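Local coordinates for UDP-N-acetylglucosamine--peptide N-acetylglucosaminyltransferase stabilizing protein GtfB (Streptococcus gordonii, PDB 5E9T), which stabilises the glycosyltransferase GtfA, binds the serine-rich adhesin GspB and, in complex with GtfA, attaches its first sugar, GlcNAc from UDP-GlcNAc, before export, at residues D56-F61 with G99-Q104; H76-V81 with R90-S95; L49-G54 with Q123-A128. One frame throughout, in Å; residues are numbered along the deposited sequence.

Contact 1 of 3, residues D56-F61 with G99-Q104; sequences DHPLFF and GRLVKQ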
# COMPACT_ATOMS: atom_id res chain seq x y z
N ASP B 56 -25.55 -11.06 -27.69
CA ASP B 56 -25.69 -10.90 -26.25
C ASP B 56 -24.97 -12.07 -25.57
O ASP B 56 -25.55 -13.15 -25.39
CB ASP B 56 -27.17 -10.86 -25.88
CG ASP B 56 -27.45 -10.03 -24.65
OD1 ASP B 56 -26.72 -10.17 -23.65
OD2 ASP B 56 -28.41 -9.23 -24.68
N HIS B 57 -23.73 -11.83 -25.14
CA HIS B 57 -23.00 -12.76 -24.28
C HIS B 57 -22.08 -11.94 -23.39
O HIS B 57 -20.86 -11.90 -23.58
CB HIS B 57 -22.21 -13.78 -25.11
CG HIS B 57 -21.71 -14.94 -24.31
ND1 HIS B 57 -22.44 -15.52 -23.29
CD2 HIS B 57 -20.56 -15.65 -24.39
CE1 HIS B 57 -21.75 -16.52 -22.77
NE2 HIS B 57 -20.61 -16.62 -23.42
N PRO B 58 -22.64 -11.24 -22.41
CA PRO B 58 -21.83 -10.31 -21.61
C PRO B 58 -20.80 -11.02 -20.74
O PRO B 58 -20.71 -12.26 -20.74
CB PRO B 58 -22.87 -9.58 -20.75
CG PRO B 58 -24.18 -9.81 -21.43
CD PRO B 58 -24.06 -11.17 -22.05
N LEU B 59 -20.02 -10.25 -20.01
CA LEU B 59 -19.06 -10.82 -19.08
C LEU B 59 -19.74 -11.22 -17.79
O LEU B 59 -20.66 -10.54 -17.31
CB LEU B 59 -17.93 -9.83 -18.79
CG LEU B 59 -16.71 -9.87 -19.71
CD1 LEU B 59 -15.54 -9.20 -19.02
CD2 LEU B 59 -16.37 -11.30 -20.08
N PHE B 60 -19.29 -12.34 -17.23
CA PHE B 60 -19.70 -12.79 -15.92
C PHE B 60 -18.70 -12.26 -14.90
O PHE B 60 -17.50 -12.15 -15.19
CB PHE B 60 -19.77 -14.32 -15.88
CG PHE B 60 -20.67 -14.88 -14.81
CD1 PHE B 60 -21.95 -14.38 -14.63
CD2 PHE B 60 -20.24 -15.93 -14.01
CE1 PHE B 60 -22.78 -14.91 -13.65
CE2 PHE B 60 -21.06 -16.45 -13.04
CZ PHE B 60 -22.33 -15.95 -12.86
N PHE B 61 -19.20 -11.94 -13.70
CA PHE B 61 -18.44 -11.12 -12.75
C PHE B 61 -17.01 -11.59 -12.56
O PHE B 61 -16.11 -10.77 -12.36
CB PHE B 61 -19.15 -11.10 -11.40
CG PHE B 61 -18.88 -12.31 -10.56
CD1 PHE B 61 -19.40 -13.55 -10.91
CD2 PHE B 61 -18.10 -12.22 -9.41
CE1 PHE B 61 -19.14 -14.66 -10.14
CE2 PHE B 61 -17.85 -13.34 -8.64
CZ PHE B 61 -18.37 -14.56 -9.01
N GLY B 99 -28.39 -12.52 -13.57
CA GLY B 99 -27.62 -11.79 -12.59
C GLY B 99 -26.12 -11.92 -12.79
O GLY B 99 -25.64 -12.83 -13.45
N ARG B 100 -25.40 -10.97 -12.19
CA ARG B 100 -23.93 -10.96 -12.16
C ARG B 100 -23.31 -10.78 -13.54
O ARG B 100 -22.24 -11.33 -13.82
CB ARG B 100 -23.38 -12.23 -11.49
CG ARG B 100 -23.93 -12.47 -10.11
CD ARG B 100 -23.08 -13.47 -9.35
NE ARG B 100 -23.40 -13.46 -7.93
CZ ARG B 100 -22.79 -14.22 -7.03
NH1 ARG B 100 -21.83 -15.05 -7.40
NH2 ARG B 100 -23.15 -14.15 -5.75
N LEU B 101 -23.95 -9.99 -14.40
CA LEU B 101 -23.37 -9.64 -15.69
C LEU B 101 -22.61 -8.33 -15.57
O LEU B 101 -23.09 -7.38 -14.94
CB LEU B 101 -24.45 -9.53 -16.77
CG LEU B 101 -25.03 -10.82 -17.36
CD1 LEU B 101 -23.93 -11.71 -17.94
CD2 LEU B 101 -25.83 -11.57 -16.33
N VAL B 102 -21.43 -8.28 -16.18
CA VAL B 102 -20.52 -7.16 -15.96
C VAL B 102 -20.96 -5.98 -16.82
O VAL B 102 -21.00 -6.06 -18.05
CB VAL B 102 -19.07 -7.54 -16.27
CG1 VAL B 102 -18.15 -6.36 -16.00
CG2 VAL B 102 -18.65 -8.75 -15.44
N LYS B 103 -21.28 -4.87 -16.16
CA LYS B 103 -21.57 -3.59 -16.80
C LYS B 103 -20.35 -2.68 -16.77
O LYS B 103 -19.84 -2.27 -17.81
CB LYS B 103 -22.77 -2.93 -16.10
CG LYS B 103 -22.94 -1.44 -16.34
CD LYS B 103 -24.04 -0.90 -15.43
CE LYS B 103 -24.08 0.61 -15.40
NZ LYS B 103 -24.80 1.10 -14.19
N GLN B 104 -19.87 -2.36 -15.57
CA GLN B 104 -18.80 -1.40 -15.37
C GLN B 104 -17.94 -1.86 -14.20
O GLN B 104 -18.47 -2.23 -13.15
CB GLN B 104 -19.40 -0.02 -15.13
CG GLN B 104 -18.47 1.06 -14.62
CD GLN B 104 -19.25 2.29 -14.19
OE1 GLN B 104 -20.44 2.42 -14.51
NE2 GLN B 104 -18.61 3.18 -13.45

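Contact 2 of 3, residues H76-V81 with R90-S95; sequences HQVARV and RIHYAS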
# COMPACT_ATOMS: atom_id res chain seq x y z
N HIS B 76 -24.85 -11.16 -4.77
CA HIS B 76 -25.89 -10.92 -5.75
C HIS B 76 -26.07 -9.45 -6.13
O HIS B 76 -26.74 -9.18 -7.13
CB HIS B 76 -27.23 -11.48 -5.24
CG HIS B 76 -27.79 -10.74 -4.06
ND1 HIS B 76 -27.37 -10.98 -2.76
CD2 HIS B 76 -28.74 -9.78 -3.97
CE1 HIS B 76 -28.04 -10.20 -1.94
NE2 HIS B 76 -28.87 -9.46 -2.64
N GLN B 77 -25.57 -8.49 -5.34
CA GLN B 77 -25.68 -7.09 -5.76
C GLN B 77 -24.41 -6.44 -6.29
O GLN B 77 -24.50 -5.36 -6.88
CB GLN B 77 -26.22 -6.24 -4.60
CG GLN B 77 -25.76 -6.68 -3.23
CD GLN B 77 -26.33 -5.81 -2.13
OE1 GLN B 77 -27.01 -4.82 -2.40
NE2 GLN B 77 -26.07 -6.18 -0.88
N VAL B 78 -23.23 -7.07 -6.15
CA VAL B 78 -21.98 -6.41 -6.54
C VAL B 78 -20.83 -7.41 -6.50
O VAL B 78 -21.01 -8.56 -6.10
CB VAL B 78 -21.70 -5.20 -5.62
CG1 VAL B 78 -21.11 -5.65 -4.29
CG2 VAL B 78 -20.80 -4.17 -6.31
N ALA B 79 -19.63 -6.96 -6.90
CA ALA B 79 -18.45 -7.82 -6.90
C ALA B 79 -17.23 -6.97 -6.58
O ALA B 79 -17.32 -5.75 -6.41
CB ALA B 79 -18.30 -8.55 -8.23
N ARG B 80 -16.07 -7.62 -6.51
CA ARG B 80 -14.85 -6.98 -6.02
C ARG B 80 -13.63 -7.63 -6.66
O ARG B 80 -13.64 -8.82 -6.99
CB ARG B 80 -14.78 -7.09 -4.49
CG ARG B 80 -13.55 -6.47 -3.84
CD ARG B 80 -13.17 -7.27 -2.60
NE ARG B 80 -12.53 -6.46 -1.57
CZ ARG B 80 -13.20 -5.69 -0.71
NH1 ARG B 80 -14.52 -5.63 -0.78
NH2 ARG B 80 -12.55 -4.98 0.20
N VAL B 81 -12.58 -6.83 -6.84
CA VAL B 81 -11.25 -7.32 -7.18
C VAL B 81 -10.32 -6.98 -6.02
O VAL B 81 -10.35 -5.86 -5.51
CB VAL B 81 -10.72 -6.72 -8.49
CG1 VAL B 81 -9.36 -7.29 -8.82
CG2 VAL B 81 -11.68 -6.99 -9.62
N ARG B 90 -14.28 -2.28 -7.98
CA ARG B 90 -15.67 -2.66 -7.80
C ARG B 90 -16.24 -3.06 -9.16
O ARG B 90 -16.12 -2.31 -10.13
CB ARG B 90 -16.50 -1.52 -7.22
CG ARG B 90 -15.85 -0.81 -6.05
CD ARG B 90 -16.88 -0.05 -5.24
NE ARG B 90 -16.26 0.60 -4.09
CZ ARG B 90 -15.61 1.76 -4.16
NH1 ARG B 90 -15.51 2.39 -5.32
NH2 ARG B 90 -15.07 2.28 -3.07
N ILE B 91 -16.83 -4.25 -9.23
CA ILE B 91 -17.49 -4.72 -10.44
C ILE B 91 -18.99 -4.48 -10.28
O ILE B 91 -19.61 -5.01 -9.35
CB ILE B 91 -17.20 -6.20 -10.71
CG1 ILE B 91 -15.73 -6.39 -11.07
CG2 ILE B 91 -18.10 -6.72 -11.82
CD1 ILE B 91 -15.09 -7.52 -10.32
N HIS B 92 -19.56 -3.69 -11.19
CA HIS B 92 -20.96 -3.31 -11.12
C HIS B 92 -21.78 -4.14 -12.10
O HIS B 92 -21.35 -4.39 -13.23
CB HIS B 92 -21.13 -1.82 -11.41
CG HIS B 92 -20.55 -0.94 -10.35
ND1 HIS B 92 -21.10 -0.85 -9.09
CD2 HIS B 92 -19.47 -0.13 -10.35
CE1 HIS B 92 -20.38 -0.01 -8.36
NE2 HIS B 92 -19.39 0.44 -9.11
N TYR B 93 -22.97 -4.54 -11.66
CA TYR B 93 -23.78 -5.50 -12.38
C TYR B 93 -24.72 -4.79 -13.34
O TYR B 93 -25.48 -3.91 -12.94
CB TYR B 93 -24.57 -6.36 -11.40
CG TYR B 93 -23.71 -7.36 -10.68
CD1 TYR B 93 -22.55 -7.85 -11.26
CD2 TYR B 93 -24.06 -7.83 -9.42
CE1 TYR B 93 -21.76 -8.77 -10.61
CE2 TYR B 93 -23.27 -8.76 -8.76
CZ TYR B 93 -22.12 -9.22 -9.36
OH TYR B 93 -21.33 -10.14 -8.72
N ALA B 94 -24.66 -5.19 -14.61
CA ALA B 94 -25.68 -4.78 -15.57
C ALA B 94 -27.02 -5.33 -15.11
O ALA B 94 -27.15 -6.52 -14.82
CB ALA B 94 -25.35 -5.30 -16.96
N SER B 95 -28.04 -4.48 -15.08
CA SER B 95 -29.30 -4.90 -14.48
C SER B 95 -30.08 -5.60 -15.58
O SER B 95 -30.68 -4.96 -16.45
CB SER B 95 -30.06 -3.71 -13.91
OG SER B 95 -31.45 -3.97 -13.83

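Contact 3 of 3, residues L49-G54 with Q123-A128; sequences LGDEEG and QGRCFA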
# COMPACT_ATOMS: atom_id res chain seq x y z
N LEU B 49 -17.63 1.70 -33.21
CA LEU B 49 -16.58 0.96 -32.53
C LEU B 49 -16.30 -0.40 -33.15
O LEU B 49 -15.25 -0.99 -32.86
CB LEU B 49 -16.93 0.82 -31.05
CG LEU B 49 -17.17 2.18 -30.40
CD1 LEU B 49 -17.57 2.05 -28.94
CD2 LEU B 49 -15.94 3.06 -30.56
N GLY B 50 -17.19 -0.92 -33.99
CA GLY B 50 -16.94 -2.17 -34.67
C GLY B 50 -17.50 -3.40 -34.01
O GLY B 50 -17.20 -4.52 -34.45
N ASP B 51 -18.29 -3.25 -32.95
CA ASP B 51 -18.91 -4.40 -32.31
C ASP B 51 -19.89 -5.08 -33.26
O ASP B 51 -20.54 -4.43 -34.08
CB ASP B 51 -19.64 -3.97 -31.03
CG ASP B 51 -18.69 -3.50 -29.95
OD1 ASP B 51 -17.67 -4.18 -29.71
OD2 ASP B 51 -18.97 -2.44 -29.34
N GLU B 52 -19.97 -6.40 -33.15
CA GLU B 52 -20.89 -7.19 -33.97
C GLU B 52 -22.31 -7.05 -33.42
O GLU B 52 -22.54 -7.24 -32.22
CB GLU B 52 -20.46 -8.65 -33.98
CG GLU B 52 -21.30 -9.56 -34.86
CD GLU B 52 -21.07 -11.03 -34.53
OE1 GLU B 52 -20.57 -11.32 -33.43
OE2 GLU B 52 -21.39 -11.89 -35.36
N GLU B 53 -23.25 -6.71 -34.29
CA GLU B 53 -24.61 -6.45 -33.86
C GLU B 53 -25.35 -7.74 -33.54
O GLU B 53 -25.07 -8.80 -34.12
CB GLU B 53 -25.38 -5.67 -34.93
CG GLU B 53 -24.64 -4.44 -35.45
CD GLU B 53 -25.56 -3.46 -36.16
OE1 GLU B 53 -26.68 -3.86 -36.56
OE2 GLU B 53 -25.17 -2.29 -36.32
N GLY B 54 -26.30 -7.65 -32.62
CA GLY B 54 -27.12 -8.79 -32.27
C GLY B 54 -26.41 -9.87 -31.49
O GLY B 54 -26.81 -11.04 -31.57
N GLN B 123 -21.90 -7.33 -25.50
CA GLN B 123 -21.03 -8.32 -26.13
C GLN B 123 -19.89 -8.75 -25.23
O GLN B 123 -19.09 -9.60 -25.63
CB GLN B 123 -20.47 -7.78 -27.45
CG GLN B 123 -21.51 -7.40 -28.50
CD GLN B 123 -22.14 -6.04 -28.25
OE1 GLN B 123 -21.99 -5.46 -27.17
NE2 GLN B 123 -22.86 -5.53 -29.24
N GLY B 124 -19.78 -8.19 -24.02
CA GLY B 124 -18.74 -8.55 -23.09
C GLY B 124 -17.43 -7.81 -23.27
O GLY B 124 -16.52 -8.01 -22.46
N ARG B 125 -17.30 -6.99 -24.31
CA ARG B 125 -16.10 -6.21 -24.51
C ARG B 125 -16.12 -4.93 -23.67
O ARG B 125 -17.19 -4.42 -23.31
CB ARG B 125 -15.93 -5.84 -25.98
CG ARG B 125 -14.50 -5.62 -26.38
CD ARG B 125 -14.38 -4.89 -27.70
NE ARG B 125 -15.27 -3.73 -27.75
CZ ARG B 125 -14.94 -2.57 -28.31
NH1 ARG B 125 -13.73 -2.41 -28.83
NH2 ARG B 125 -15.80 -1.57 -28.33
N CYS B 126 -14.93 -4.43 -23.35
CA CYS B 126 -14.80 -3.13 -22.68
C CYS B 126 -14.58 -2.07 -23.76
O CYS B 126 -13.50 -2.00 -24.36
CB CYS B 126 -13.64 -3.16 -21.69
SG CYS B 126 -13.12 -1.54 -21.07
N PHE B 127 -15.60 -1.25 -24.00
CA PHE B 127 -15.55 -0.25 -25.06
C PHE B 127 -15.16 1.13 -24.57
O PHE B 127 -14.88 2.01 -25.40
CB PHE B 127 -16.91 -0.17 -25.78
CG PHE B 127 -18.02 0.37 -24.94
CD1 PHE B 127 -18.68 -0.43 -24.03
CD2 PHE B 127 -18.42 1.69 -25.07
CE1 PHE B 127 -19.71 0.07 -23.26
CE2 PHE B 127 -19.45 2.20 -24.30
CZ PHE B 127 -20.10 1.39 -23.39
N ALA B 128 -15.11 1.37 -23.26
CA ALA B 128 -14.83 2.70 -22.76
C ALA B 128 -14.14 2.63 -21.41
O ALA B 128 -14.45 1.76 -20.59
CB ALA B 128 -16.11 3.53 -22.65

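Contact 1 of 3, residues D56-F61 with G99-Q104
Leu59 and Phe60 of the loop 56-61 meet the backbone at Leu101 and Val102, with a single bridge between Phe60 and Leu101. Two hydrogen bonds make it: Val102 N donates to Leu59 O at 2.6 Å, nearly straight at 160°, while Phe61 N reaches Arg100 O through a weak bond of 3.1 Å.

Apolar contacts flank the bridge. Pro58 CB lies 3.7 Å from Leu101 CD1, and Leu59 CB approaches Val102 CB at 3.6 Å. Val102 CG2 turns to the backbone between Phe60 and Phe61.

The aromatic contacts centre on Arg100. Phe60 CG is anti to the backbone N (chi1 -157°); on the ring it carries, CE1 lies 3.5 Å from Arg100 CB, and Gly99 O sits at the edge, in plane. Arg100 runs extended alongside Phe61, pointing the same way; its CZ is 5.0 Å from the Phe61 ring centroid, at most a weak cation-pi attraction.

An irregular loop thus makes one isolated bridge to strand 101-108. Tyr120 of strand 114-120 packs on Leu59 and Val102, Tyr93 of strand 86-94 on Phe61 and Arg100, and the ring of Tyr255 of the neighbouring Gtf1 chain meets that of Phe60 nearly parallel.

Contact 2 of 3, residues H76-V81 with R90-S95
Ala79 and Ile91 face each other as an antiparallel hydrogen-bonded pair in the hairpin of strands 79-83 and 86-94. Ile91 N donates to Ala79 O at 3.2 Å and 163°; the return bond, Ala79 N to Ile91 O, is bent and weak.

The closely packed part lies on the face carrying these two side chains. Ala79 CB sits 3.6 Å from Ile91 CB. Further along, Ile91 CD1 meets Val81 CG2 at 3.5 Å, the two side chains crossing at about a right angle. Tyr93 CG is anti to the carbonyl carbon (chi1 -73°), and its ring lies against the Gln77-Val78 backbone, CE2 3.1 Å from Val78 N and CD2 near Gln77 C. Tyr93 CZ comes within 4.0 Å of Ala79 CB, and Tyr93 OH is hydrogen-bonded to Asp75 O. Ile72, Val105 and Trp107 from the adjoining strands help to cover Ile91 and Val81.

The opposite face is looser. Arg80 and Arg90 form a non-hydrogen-bonded pair there and bury little against the facing segment; Arg80 NE has a weak hydrogen bond to Ser82 OG, and Arg90 NE a long, weak ion pair with Glu87. Val78 CG2 rests 3.4 Å from Ile91 O and more distantly from the His92 ring, whose NE2 is weakly bonded to Asp106 of strand 101-108.

The hairpin is thus amphipathic at this point. Aliphatic and aromatic carbon fills one face, whereas the other carries two arginines whose guanidinium groups stand well apart; Glu87, weakly paired with Arg90 and touching Arg80, would partly balance their charge. The two-sided chemistry suits a sheet with one covered and one wetter face.

Contact 3 of 3, residues L49-G54 with Q123-A128
Asp51 OD1 and Arg125 NE stand 3.1 Å apart in a salt bridge that ties the loop 49-54 to the residues leading into strand 126-132. The oxygen lies over one face of the guanidinium, and the carboxylate and guanidinium planes are turned 75° against each other, so the pair is held by charge and not by an N-H aimed at the oxygen. OD2 of the same carboxylate is 3.4 Å from Arg125 NH2. A bend at chi3 (47°) turns NE out of the otherwise extended Arg125 chain and brings it to Asp51.

The arginine has further partners. Its NH2 is hydrogen-bonded to Tyr144 O and its NH1 weakly to Ser145 O, carbonyls at the end of strand 138-144, so the group spans the loop and the neighbouring strand connection.

Leu49 covers the side of the pair: its CB is 3.8 Å from Arg125 NH2, while Leu49 CD1 makes the apolar contact with Phe127 CB at 3.9 Å. The two side chains cross obliquely; the end of Phe127 leads away from the loop, and Phe127 also packs on Tyr143. The backbone of Leu49 is also hydrogen-bonded to Thr146. Gly50, the first residue after helix 44-47 to leave helical angles, has a positive phi (94°) that suits glycine, and Asp51 follows. On the far flank, Gln123 approaches Asp51 and Glu52, with its CG 3.9 Å from Glu52 O.

A carboxylate over a guanidinium face, with NH2, and weakly NH1, bonded to backbone carbonyls, would give an attraction less dependent on direction than a paired, in-plane bridge. Asp51 probably offsets the positive charge of Arg125, while the carbonyl of Tyr144, and more weakly that of Ser145, would limit where that charge sits.

In the fold
All three contacts reach the antiparallel sheet, which lies in sequence between strands 41-42 and 194-196 of the parallel sheet. Contacts 1 and 2 are closest, their centres about 9 Å apart. Strands 86-94 and 101-108 join them through two probable hydrogen bonds, Gln104 O to His92 N and Leu101 O to Ala94 N, each 2.7 Å. Contact 3, centred about 13 Å from contact 1, touches it where Leu59 CG packs 3.3 Å from Gly124 O. Contacts 2 and 3 stay about 9 Å apart at their nearest atoms. Along the chain, 2 nests within 1 within 3. Contact 1 alone touches Gtf1; a magnesium ion lies about 11 Å from the Val81 side chain of contact 2.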